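Local coordinates for protein putative hydroxymethylglutaryl-CoA synthase (Streptococcus mutans, PDB 3SQZ) that probably catalyses the condensation of acetyl-CoA with acetoacetyl-CoA to hydroxymethylglutaryl-CoA, and binds coenzyme A, at residues 168-180 with 306-318. Sequence-based numbering, arbitrary orientation. Where two conformers were deposited one is given.
With COA (coenzyme A), chain D.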
ATOM      1  N   LEU A 168       9.349   4.143  11.632  1.00  9.16           N
ATOM      2  CA  LEU A 168       8.515   3.095  11.074  1.00  9.42           C
ATOM      3  C   LEU A 168       7.317   3.732  10.385  1.00  8.81           C
ATOM      4  O   LEU A 168       6.528   4.441  11.027  1.00  9.47           O
ATOM      5  CB  LEU A 168       8.043   2.177  12.190  1.00  9.58           C
ATOM      6  CG  LEU A 168       7.111   1.040  11.774  1.00 10.11           C
ATOM      7  CD1 LEU A 168       7.800   0.096  10.791  1.00 10.89           C
ATOM      8  CD2 LEU A 168       6.611   0.308  13.002  1.00 11.13           C
ATOM      9  N   VAL A 169       7.195   3.494   9.080  1.00  9.15           N
ATOM     10  CA  VAL A 169       6.065   3.949   8.294  1.00  9.36           C
ATOM     11  C   VAL A 169       5.205   2.749   7.933  1.00  9.17           C
ATOM     12  O   VAL A 169       5.712   1.757   7.416  1.00  9.89           O
ATOM     13  CB  VAL A 169       6.534   4.661   7.004  1.00 10.65           C
ATOM     14  CG1 VAL A 169       5.356   5.014   6.096  1.00 11.92           C
ATOM     15  CG2 VAL A 169       7.337   5.905   7.362  1.00 11.94           C
ATOM     16  N   LEU A 170       3.915   2.831   8.228  1.00  9.29           N
ATOM     17  CA  LEU A 170       2.954   1.787   7.896  1.00  9.03           C
ATOM     18  C   LEU A 170       1.957   2.359   6.910  1.00  9.29           C
ATOM     19  O   LEU A 170       1.457   3.464   7.108  1.00 11.23           O
ATOM     20  CB  LEU A 170       2.187   1.333   9.138  1.00 11.00           C
ATOM     21  CG  LEU A 170       2.917   0.730  10.338  1.00 13.12           C
ATOM     22  CD1 LEU A 170       3.991  -0.266   9.943  1.00 12.37           C
ATOM     23  CD2 LEU A 170       3.456   1.791  11.270  1.00 15.44           C
ATOM     24  N   ALA A 171       1.667   1.597   5.861  1.00  9.06           N
ATOM     25  CA  ALA A 171       0.659   1.967   4.874  1.00  8.96           C
ATOM     26  C   ALA A 171      -0.312   0.804   4.815  1.00  8.99           C
ATOM     27  O   ALA A 171      -0.020  -0.219   4.181  1.00 11.08           O
ATOM     28  CB  ALA A 171       1.302   2.186   3.528  1.00  9.54           C
ATOM     29  N   SER A 172      -1.448   0.949   5.497  1.00  8.88           N
ATOM     30  CA  SER A 172      -2.331  -0.173   5.784  1.00  9.21           C
ATOM     31  C   SER A 172      -3.764   0.206   5.460  1.00  8.51           C
ATOM     32  O   SER A 172      -4.227   1.273   5.846  1.00  9.06           O
ATOM     33  CB  SER A 172      -2.225  -0.539   7.258  1.00  9.18           C
ATOM     34  OG  SER A 172      -3.038  -1.657   7.543  1.00  9.35           O
ATOM     35  N   ASP A 173      -4.474  -0.672   4.755  1.00  8.88           N
ATOM     36  CA  ASP A 173      -5.813  -0.335   4.285  1.00  9.15           C
ATOM     37  C   ASP A 173      -6.590  -1.580   3.891  1.00  8.96           C
ATOM     38  O   ASP A 173      -6.013  -2.618   3.525  1.00  9.67           O
ATOM     39  CB  ASP A 173      -5.747   0.610   3.076  1.00  9.53           C
ATOM     40  CG  ASP A 173      -5.733   2.084   3.466  1.00  8.68           C
ATOM     41  OD1 ASP A 173      -4.794   2.799   3.055  1.00  9.70           O
ATOM     42  OD2 ASP A 173      -6.684   2.530   4.142  1.00  8.72           O
ATOM     43  N   ILE A 174      -7.912  -1.438   3.941  1.00  9.16           N
ATOM     44  CA  ILE A 174      -8.833  -2.435   3.426  1.00  9.82           C
ATOM     45  C   ILE A 174      -9.752  -1.710   2.455  1.00  9.74           C
ATOM     46  O   ILE A 174     -10.528  -0.833   2.853  1.00 11.08           O
ATOM     47  CB  ILE A 174      -9.628  -3.097   4.556  1.00 11.27           C
ATOM     48  CG1 ILE A 174      -8.671  -3.890   5.447  1.00 12.89           C
ATOM     49  CG2 ILE A 174     -10.710  -4.005   3.987  1.00 12.22           C
ATOM     50  CD1 ILE A 174      -9.279  -4.358   6.740  1.00 15.13           C
ATOM     51  N   ALA A 175      -9.628  -2.059   1.176  1.00 10.00           N
ATOM     52  CA  ALA A 175     -10.414  -1.431   0.129  1.00  9.78           C
ATOM     53  C   ALA A 175     -11.727  -2.185  -0.010  1.00  9.54           C
ATOM     54  O   ALA A 175     -11.758  -3.342  -0.427  1.00  9.99           O
ATOM     55  CB  ALA A 175      -9.646  -1.405  -1.173  1.00 11.13           C
ATOM     56  N   LYS A 176     -12.809  -1.508   0.364  1.00 10.21           N
ATOM     57  CA  LYS A 176     -14.125  -2.110   0.501  1.00 10.85           C
ATOM     58  C   LYS A 176     -15.120  -1.178  -0.183  1.00 10.32           C
ATOM     59  O   LYS A 176     -15.310  -0.039   0.265  1.00 11.22           O
ATOM     60  CB  LYS A 176     -14.425  -2.273   1.997  1.00 12.47           C
ATOM     61  CG  LYS A 176     -15.734  -2.940   2.337  1.00 12.81           C
ATOM     62  CD  LYS A 176     -15.869  -3.195   3.839  1.00 13.83           C
ATOM     63  CE  LYS A 176     -14.823  -4.191   4.328  1.00 13.93           C
ATOM     64  NZ  LYS A 176     -14.951  -4.485   5.786  1.00 13.82           N
ATOM     65  N   TYR A 177     -15.745  -1.645  -1.263  1.00 11.15           N
ATOM     66  CA  TYR A 177     -16.570  -0.783  -2.104  1.00 11.95           C
ATOM     67  C   TYR A 177     -18.053  -1.118  -2.049  1.00 12.35           C
ATOM     68  O   TYR A 177     -18.887  -0.243  -2.272  1.00 13.01           O
ATOM     69  CB  TYR A 177     -16.116  -0.831  -3.557  1.00 12.35           C
ATOM     70  CG  TYR A 177     -14.821  -0.125  -3.875  1.00 11.91           C
ATOM     71  CD1 TYR A 177     -14.819   1.118  -4.501  1.00 12.65           C
ATOM     72  CD2 TYR A 177     -13.602  -0.716  -3.595  1.00 12.45           C
ATOM     73  CE1 TYR A 177     -13.633   1.742  -4.835  1.00 12.37           C
ATOM     74  CE2 TYR A 177     -12.414  -0.097  -3.912  1.00 13.00           C
ATOM     75  CZ  TYR A 177     -12.430   1.127  -4.536  1.00 12.52           C
ATOM     76  OH  TYR A 177     -11.228   1.721  -4.861  1.00 14.17           O
ATOM     77  N   GLY A 178     -18.381  -2.385  -1.797  1.00 12.55           N
ATOM     78  CA  GLY A 178     -19.766  -2.799  -1.675  1.00 13.38           C
ATOM     79  C   GLY A 178     -20.218  -3.796  -2.727  1.00 13.74           C
ATOM     80  O   GLY A 178     -19.779  -3.778  -3.882  1.00 13.88           O
ATOM     81  N   ILE A 179     -21.115  -4.680  -2.315  1.00 13.79           N
ATOM     82  CA  ILE A 179     -21.685  -5.667  -3.216  1.00 14.46           C
ATOM     83  C   ILE A 179     -22.413  -5.000  -4.380  1.00 14.74           C
ATOM     84  O   ILE A 179     -23.248  -4.118  -4.174  1.00 16.13           O
ATOM     85  CB  ILE A 179     -22.668  -6.577  -2.462  1.00 15.42           C
ATOM     86  CG1 ILE A 179     -21.920  -7.363  -1.384  1.00 15.68           C
ATOM     87  CG2 ILE A 179     -23.396  -7.507  -3.431  1.00 16.59           C
ATOM     88  CD1 ILE A 179     -22.814  -8.101  -0.421  1.00 16.78           C
ATOM     89  N   GLY A 180     -22.106  -5.429  -5.602  1.00 14.86           N
ATOM     90  CA  GLY A 180     -22.825  -4.957  -6.770  1.00 16.39           C
ATOM     91  C   GLY A 180     -22.345  -3.620  -7.306  1.00 16.93           C
ATOM     92  O   GLY A 180     -22.866  -3.139  -8.306  1.00 19.45           O
ATOM     93  N   LYS A 306      -1.840  -8.077  -8.872  1.00  9.79           N
ATOM     94  CA  LYS A 306      -2.742  -8.962  -9.610  1.00 10.26           C
ATOM     95  C   LYS A 306      -3.377 -10.026  -8.720  1.00 10.28           C
ATOM     96  O   LYS A 306      -4.427 -10.569  -9.066  1.00 10.79           O
ATOM     97  CB  LYS A 306      -2.007  -9.665 -10.749  1.00 11.51           C
ATOM     98  CG  LYS A 306      -1.672  -8.766 -11.906  1.00 13.12           C
ATOM     99  CD  LYS A 306      -1.112  -9.560 -13.073  1.00 16.64           C
ATOM    100  CE  LYS A 306      -0.860  -8.677 -14.282  1.00 19.48           C
ATOM    101  NZ  LYS A 306      -0.265  -9.419 -15.420  1.00 22.54           N
ATOM    102  N   GLN A 307      -2.717 -10.354  -7.612  1.00  9.94           N
ATOM    103  CA  GLN A 307      -3.188 -11.399  -6.701  1.00 10.58           C
ATOM    104  C   GLN A 307      -3.852 -10.859  -5.439  1.00  9.90           C
ATOM    105  O   GLN A 307      -4.485 -11.617  -4.710  1.00 10.22           O
ATOM    106  CB  GLN A 307      -2.023 -12.291  -6.266  1.00 11.01           C
ATOM    107  CG  GLN A 307      -1.221 -12.906  -7.396  1.00 12.60           C
ATOM    108  CD  GLN A 307      -2.095 -13.632  -8.378  1.00 13.30           C
ATOM    109  OE1 GLN A 307      -2.921 -14.466  -7.999  1.00 15.42           O
ATOM    110  NE2 GLN A 307      -1.934 -13.311  -9.653  1.00 14.20           N
ATOM    111  N   ILE A 308      -3.653  -9.571  -5.158  1.00 10.68           N
ATOM    112  CA  ILE A 308      -4.045  -8.955  -3.893  1.00 10.79           C
ATOM    113  C   ILE A 308      -5.160  -7.923  -4.035  1.00 10.45           C
ATOM    114  O   ILE A 308      -6.001  -7.783  -3.144  1.00 10.61           O
ATOM    115  CB  ILE A 308      -2.808  -8.296  -3.231  1.00 10.89           C
ATOM    116  CG1 ILE A 308      -1.854  -9.399  -2.773  1.00 12.29           C
ATOM    117  CG2 ILE A 308      -3.201  -7.359  -2.079  1.00 11.73           C
ATOM    118  CD1 ILE A 308      -0.457  -8.937  -2.531  1.00 13.19           C
ATOM    119  N   GLY A 309      -5.177  -7.203  -5.151  1.00 10.32           N
ATOM    120  CA  GLY A 309      -6.145  -6.142  -5.328  1.00 11.06           C
ATOM    121  C   GLY A 309      -5.638  -4.812  -4.806  1.00 10.61           C
ATOM    122  O   GLY A 309      -4.436  -4.606  -4.630  1.00 12.53           O
ATOM    123  N   ASN A 310      -6.572  -3.904  -4.562  1.00 10.13           N
ATOM    124  CA  ASN A 310      -6.275  -2.546  -4.126  1.00 10.02           C
ATOM    125  C   ASN A 310      -6.018  -2.511  -2.627  1.00  9.58           C
ATOM    126  O   ASN A 310      -6.832  -3.007  -1.848  1.00 10.06           O
ATOM    127  CB  ASN A 310      -7.504  -1.700  -4.471  1.00 11.94           C
ATOM    128  CG  ASN A 310      -7.290  -0.212  -4.309  1.00 12.41           C
ATOM    129  OD1 ASN A 310      -6.223   0.254  -3.908  1.00 11.96           O
ATOM    130  ND2 ASN A 310      -8.321   0.550  -4.651  1.00 14.71           N
ATOM    131  N   ILE A 311      -4.899  -1.911  -2.222  1.00  9.06           N
ATOM    132  CA  ILE A 311      -4.624  -1.706  -0.801  1.00  9.53           C
ATOM    133  C   ILE A 311      -4.426  -0.230  -0.475  1.00  9.08           C
ATOM    134  O   ILE A 311      -3.778   0.127   0.510  1.00  9.69           O
ATOM    135  CB  ILE A 311      -3.478  -2.612  -0.262  1.00 10.07           C
ATOM    136  CG1 ILE A 311      -2.105  -2.220  -0.824  1.00 10.34           C
ATOM    137  CG2 ILE A 311      -3.810  -4.083  -0.540  1.00 11.00           C
ATOM    138  CD1 ILE A 311      -0.952  -2.889  -0.095  1.00 11.74           C
ATOM    139  N   TYR A 312      -5.028   0.625  -1.301  1.00  9.03           N
ATOM    140  CA  TYR A 312      -5.031   2.066  -1.065  1.00  9.48           C
ATOM    141  C   TYR A 312      -3.613   2.608  -0.786  1.00  9.17           C
ATOM    142  O   TYR A 312      -2.758   2.562  -1.687  1.00  9.72           O
ATOM    143  CB  TYR A 312      -6.041   2.453   0.024  1.00  9.46           C
ATOM    144  CG  TYR A 312      -7.526   2.265  -0.287  1.00  9.65           C
ATOM    145  CD1 TYR A 312      -8.039   2.354  -1.586  1.00 10.25           C
ATOM    146  CD2 TYR A 312      -8.428   2.066   0.756  1.00  9.39           C
ATOM    147  CE1 TYR A 312      -9.414   2.230  -1.818  1.00 10.66           C
ATOM    148  CE2 TYR A 312      -9.778   1.948   0.537  1.00 10.31           C
ATOM    149  CZ  TYR A 312     -10.273   2.029  -0.748  1.00 10.44           C
ATOM    150  OH  TYR A 312     -11.623   1.911  -0.986  1.00 11.41           O
ATOM    151  N   THR A 313      -3.348   3.125   0.418  1.00  9.05           N
ATOM    152  CA  THR A 313      -2.057   3.763   0.689  1.00  8.97           C
ATOM    153  C   THR A 313      -0.855   2.886   0.379  1.00  9.17           C
ATOM    154  O   THR A 313       0.197   3.386  -0.009  1.00 10.52           O
ATOM    155  CB  THR A 313      -1.928   4.242   2.161  1.00  9.20           C
ATOM    156  OG1 THR A 313      -2.062   3.128   3.056  1.00  9.57           O
ATOM    157  CG2 THR A 313      -2.947   5.340   2.487  1.00  9.86           C
ATOM    158  N   GLY A 314      -0.986   1.584   0.579  1.00  8.57           N
ATOM    159  CA  GLY A 314       0.151   0.714   0.382  1.00  9.74           C
ATOM    160  C   GLY A 314       0.410   0.309  -1.054  1.00  9.28           C
ATOM    161  O   GLY A 314       1.439  -0.302  -1.337  1.00  9.41           O
ATOM    162  N   SER A 315      -0.476   0.659  -1.982  1.00  9.09           N
ATOM    163  CA  SER A 315      -0.410   0.043  -3.303  0.50  9.39           C
ATOM    164  C   SER A 315       0.850   0.401  -4.095  1.00  8.86           C
ATOM    165  O   SER A 315       1.453  -0.477  -4.707  1.00  9.28           O
ATOM    166  CB  SER A 315      -1.667   0.341  -4.109  0.50  9.40           C
ATOM    167  OG  SER A 315      -1.726   1.715  -4.432  0.50 10.21           O
ATOM    168  N   LEU A 316       1.263   1.667  -4.064  1.00  9.17           N
ATOM    169  CA  LEU A 316       2.490   2.084  -4.732  1.00  9.31           C
ATOM    170  C   LEU A 316       3.678   1.288  -4.192  1.00  8.90           C
ATOM    171  O   LEU A 316       4.547   0.836  -4.948  1.00  9.26           O
ATOM    172  CB  LEU A 316       2.724   3.575  -4.494  1.00  9.64           C
ATOM    173  CG  LEU A 316       4.069   4.152  -4.951  1.00  9.88           C
ATOM    174  CD1 LEU A 316       4.264   4.043  -6.460  1.00 11.04           C
ATOM    175  CD2 LEU A 316       4.188   5.604  -4.500  1.00 11.24           C
ATOM    176  N   PHE A 317       3.711   1.101  -2.878  1.00  9.29           N
ATOM    177  CA  PHE A 317       4.840   0.470  -2.211  1.00  9.74           C
ATOM    178  C   PHE A 317       4.838  -1.042  -2.346  1.00  8.58           C
ATOM    179  O   PHE A 317       5.895  -1.656  -2.401  1.00  9.34           O
ATOM    180  CB  PHE A 317       4.917   0.967  -0.774  1.00 10.29           C
ATOM    181  CG  PHE A 317       5.045   2.448  -0.720  1.00 11.63           C
ATOM    182  CD1 PHE A 317       6.259   3.037  -1.013  1.00 12.51           C
ATOM    183  CD2 PHE A 317       3.934   3.261  -0.515  1.00 12.93           C
ATOM    184  CE1 PHE A 317       6.390   4.412  -1.043  1.00 13.71           C
ATOM    185  CE2 PHE A 317       4.056   4.643  -0.537  1.00 14.48           C
ATOM    186  CZ  PHE A 317       5.288   5.217  -0.797  1.00 15.03           C
ATOM    187  N   LEU A 318       3.651  -1.629  -2.446  1.00  8.87           N
ATOM    188  CA  LEU A 318       3.528  -3.030  -2.815  1.00  9.16           C
ATOM    189  C   LEU A 318       4.108  -3.241  -4.221  1.00  8.60           C
ATOM    190  O   LEU A 318       4.793  -4.229  -4.476  1.00  9.30           O
ATOM    191  CB  LEU A 318       2.066  -3.482  -2.745  1.00  9.65           C
ATOM    192  CG  LEU A 318       1.805  -4.933  -3.168  1.00 10.03           C
ATOM    193  CD1 LEU A 318       2.553  -5.919  -2.280  1.00 10.49           C
ATOM    194  CD2 LEU A 318       0.309  -5.212  -3.152  1.00 11.03           C
TER
HETATM  195  N1A COA D 601     -12.740  -8.167 -22.156  1.00 29.70           N
HETATM  196  C2A COA D 601     -11.701  -7.342 -21.907  1.00 28.91           C
HETATM  197  N3A COA D 601     -11.914  -6.131 -21.271  1.00 28.18           N
HETATM  198  C4A COA D 601     -13.175  -5.782 -20.899  1.00 28.01           C
HETATM  199  C5A COA D 601     -14.254  -6.628 -21.154  1.00 28.84           C
HETATM  200  C6A COA D 601     -14.046  -7.803 -21.771  1.00 29.44           C
HETATM  201  N6A COA D 601     -15.144  -8.686 -22.034  1.00 30.16           N
HETATM  202  N7A COA D 601     -15.394  -6.034 -20.678  1.00 28.97           N
HETATM  203  C8A COA D 601     -15.061  -4.854 -20.144  1.00 28.40           C
HETATM  204  N9A COA D 601     -13.661  -4.705 -20.311  1.00 27.21           N
HETATM  205  C1B COA D 601     -12.846  -3.636 -19.751  1.00 26.40           C
HETATM  206  C2B COA D 601     -12.587  -2.260 -20.425  1.00 25.82           C
HETATM  207  O2B COA D 601     -12.726  -1.899 -21.724  1.00 26.13           O
HETATM  208  C3B COA D 601     -11.650  -1.619 -19.416  1.00 24.61           C
HETATM  209  O3B COA D 601     -10.349  -1.249 -19.649  1.00 23.42           O
HETATM  210  P3B COA D 601      -9.977   0.015 -20.456  1.00 22.41           P
HETATM  211  O7A COA D 601     -10.207   1.281 -19.552  1.00 23.47           O
HETATM  212  O8A COA D 601      -8.459  -0.168 -20.776  1.00 23.62           O
HETATM  213  O9A COA D 601     -10.803   0.083 -21.714  1.00 24.25           O
HETATM  214  C4B COA D 601     -12.154  -2.176 -18.140  1.00 24.40           C
HETATM  215  O4B COA D 601     -12.220  -3.585 -18.435  1.00 24.25           O
HETATM  216  C5B COA D 601     -13.047  -1.467 -17.179  1.00 25.14           C
HETATM  217  O5B COA D 601     -14.275  -1.374 -17.848  1.00 25.57           O
HETATM  218  P1A COA D 601     -15.497  -0.641 -17.161  1.00 25.08           P
HETATM  219  O1A COA D 601     -15.095   0.838 -16.776  1.00 26.72           O
HETATM  220  O2A COA D 601     -16.692  -0.659 -18.092  1.00 26.44           O
HETATM  221  O3A COA D 601     -15.800  -1.469 -15.834  1.00 25.60           O
HETATM  222  P2A COA D 601     -16.636  -0.920 -14.600  1.00 26.99           P
HETATM  223  O4A COA D 601     -17.782   0.048 -15.076  1.00 29.13           O
HETATM  224  O5A COA D 601     -17.225  -2.088 -13.843  1.00 29.47           O
HETATM  225  O6A COA D 601     -15.653  -0.105 -13.635  1.00 23.14           O
HETATM  226  CBP COA D 601     -13.580   0.471 -12.507  1.00 21.77           C
HETATM  227  CCP COA D 601     -14.283  -0.386 -13.530  1.00 22.95           C
HETATM  228  CDP COA D 601     -13.681   1.900 -12.921  1.00 23.25           C
HETATM  229  CEP COA D 601     -12.123   0.087 -12.406  1.00 21.49           C
HETATM  230  CAP COA D 601     -14.263   0.246 -11.187  1.00 20.32           C
HETATM  231  OAP COA D 601     -13.968  -0.984 -10.659  1.00 19.90           O
HETATM  232  C9P COA D 601     -13.992   1.352 -10.186  1.00 20.14           C
HETATM  233  O9P COA D 601     -14.525   2.454 -10.256  1.00 20.57           O
HETATM  234  N8P COA D 601     -13.081   1.000  -9.082  1.00 19.37           N
HETATM  235  C7P COA D 601     -12.602   2.004  -8.152  1.00 19.36           C
HETATM  236  C6P COA D 601     -11.589   2.958  -8.748  1.00 20.80           C
HETATM  237  C5P COA D 601     -10.984   3.917  -7.721  1.00 19.98           C
HETATM  238  O5P COA D 601     -10.983   3.652  -6.541  1.00 18.49           O
HETATM  239  N4P COA D 601     -10.330   5.107  -8.194  1.00 20.24           N
HETATM  240  C3P COA D 601      -9.647   5.993  -7.239  1.00 19.64           C
HETATM  241  C2P COA D 601      -8.146   6.033  -7.315  1.00 21.71           C
HETATM  242  S1P COA D 601      -7.451   6.206  -8.927  1.00 24.23           S
HETATM  243  O   HOH W   1     -13.035   1.286   1.311  1.00 13.58           O
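With CG of Tyr312 anti to its carbonyl carbon (chi1 -67°), the phenol ring is laid against Ala175, whose CB sits over one ring face, offset toward the rim, 3.7 Å from the centroid, in a CH-pi contact. Thr313 turns OG1 back beside its own amide (chi1 60°), and hydroxyl and N-H close on one oxygen: Thr313 OG1 donates to Asp173 OD1 at 2.8 Å and Thr313 N to that atom at 3.0 Å. Both come on the anti side, out of the carboxylate plane and from opposite faces. That carboxylate stands nearly upright, 80°, to the Tyr312 ring and meets its edge. Asp173 OD2 is held by Thr112, Ser114 and the amide of Glu113, the predicted proton donor/acceptor, consistent with a second-shell role in placing it. At the far end of the ring, one water bridges Tyr312 OH and Lys176 N, while Tyr312 OH lies over a face of Tyr177. Tyr177 OH donates to O5P of coenzyme A at 2.6 Å and has Asn310 ND2 3.1 Å away. Tyr312 N donates to Asn310 OD1 at 2.9 Å, an Asx turn that helps hold this side chain. Ala171 CB packs on Gly314 CA at 3.7 Å. The contact joins the C-terminal half of strand 166-175, between strands 105-111 and 188-198 of the thiolase-fold sheet, and the loop after it to the turn between helices 305-308 and 315-326, with helix 147-161 alongside Ala171 and Thr313.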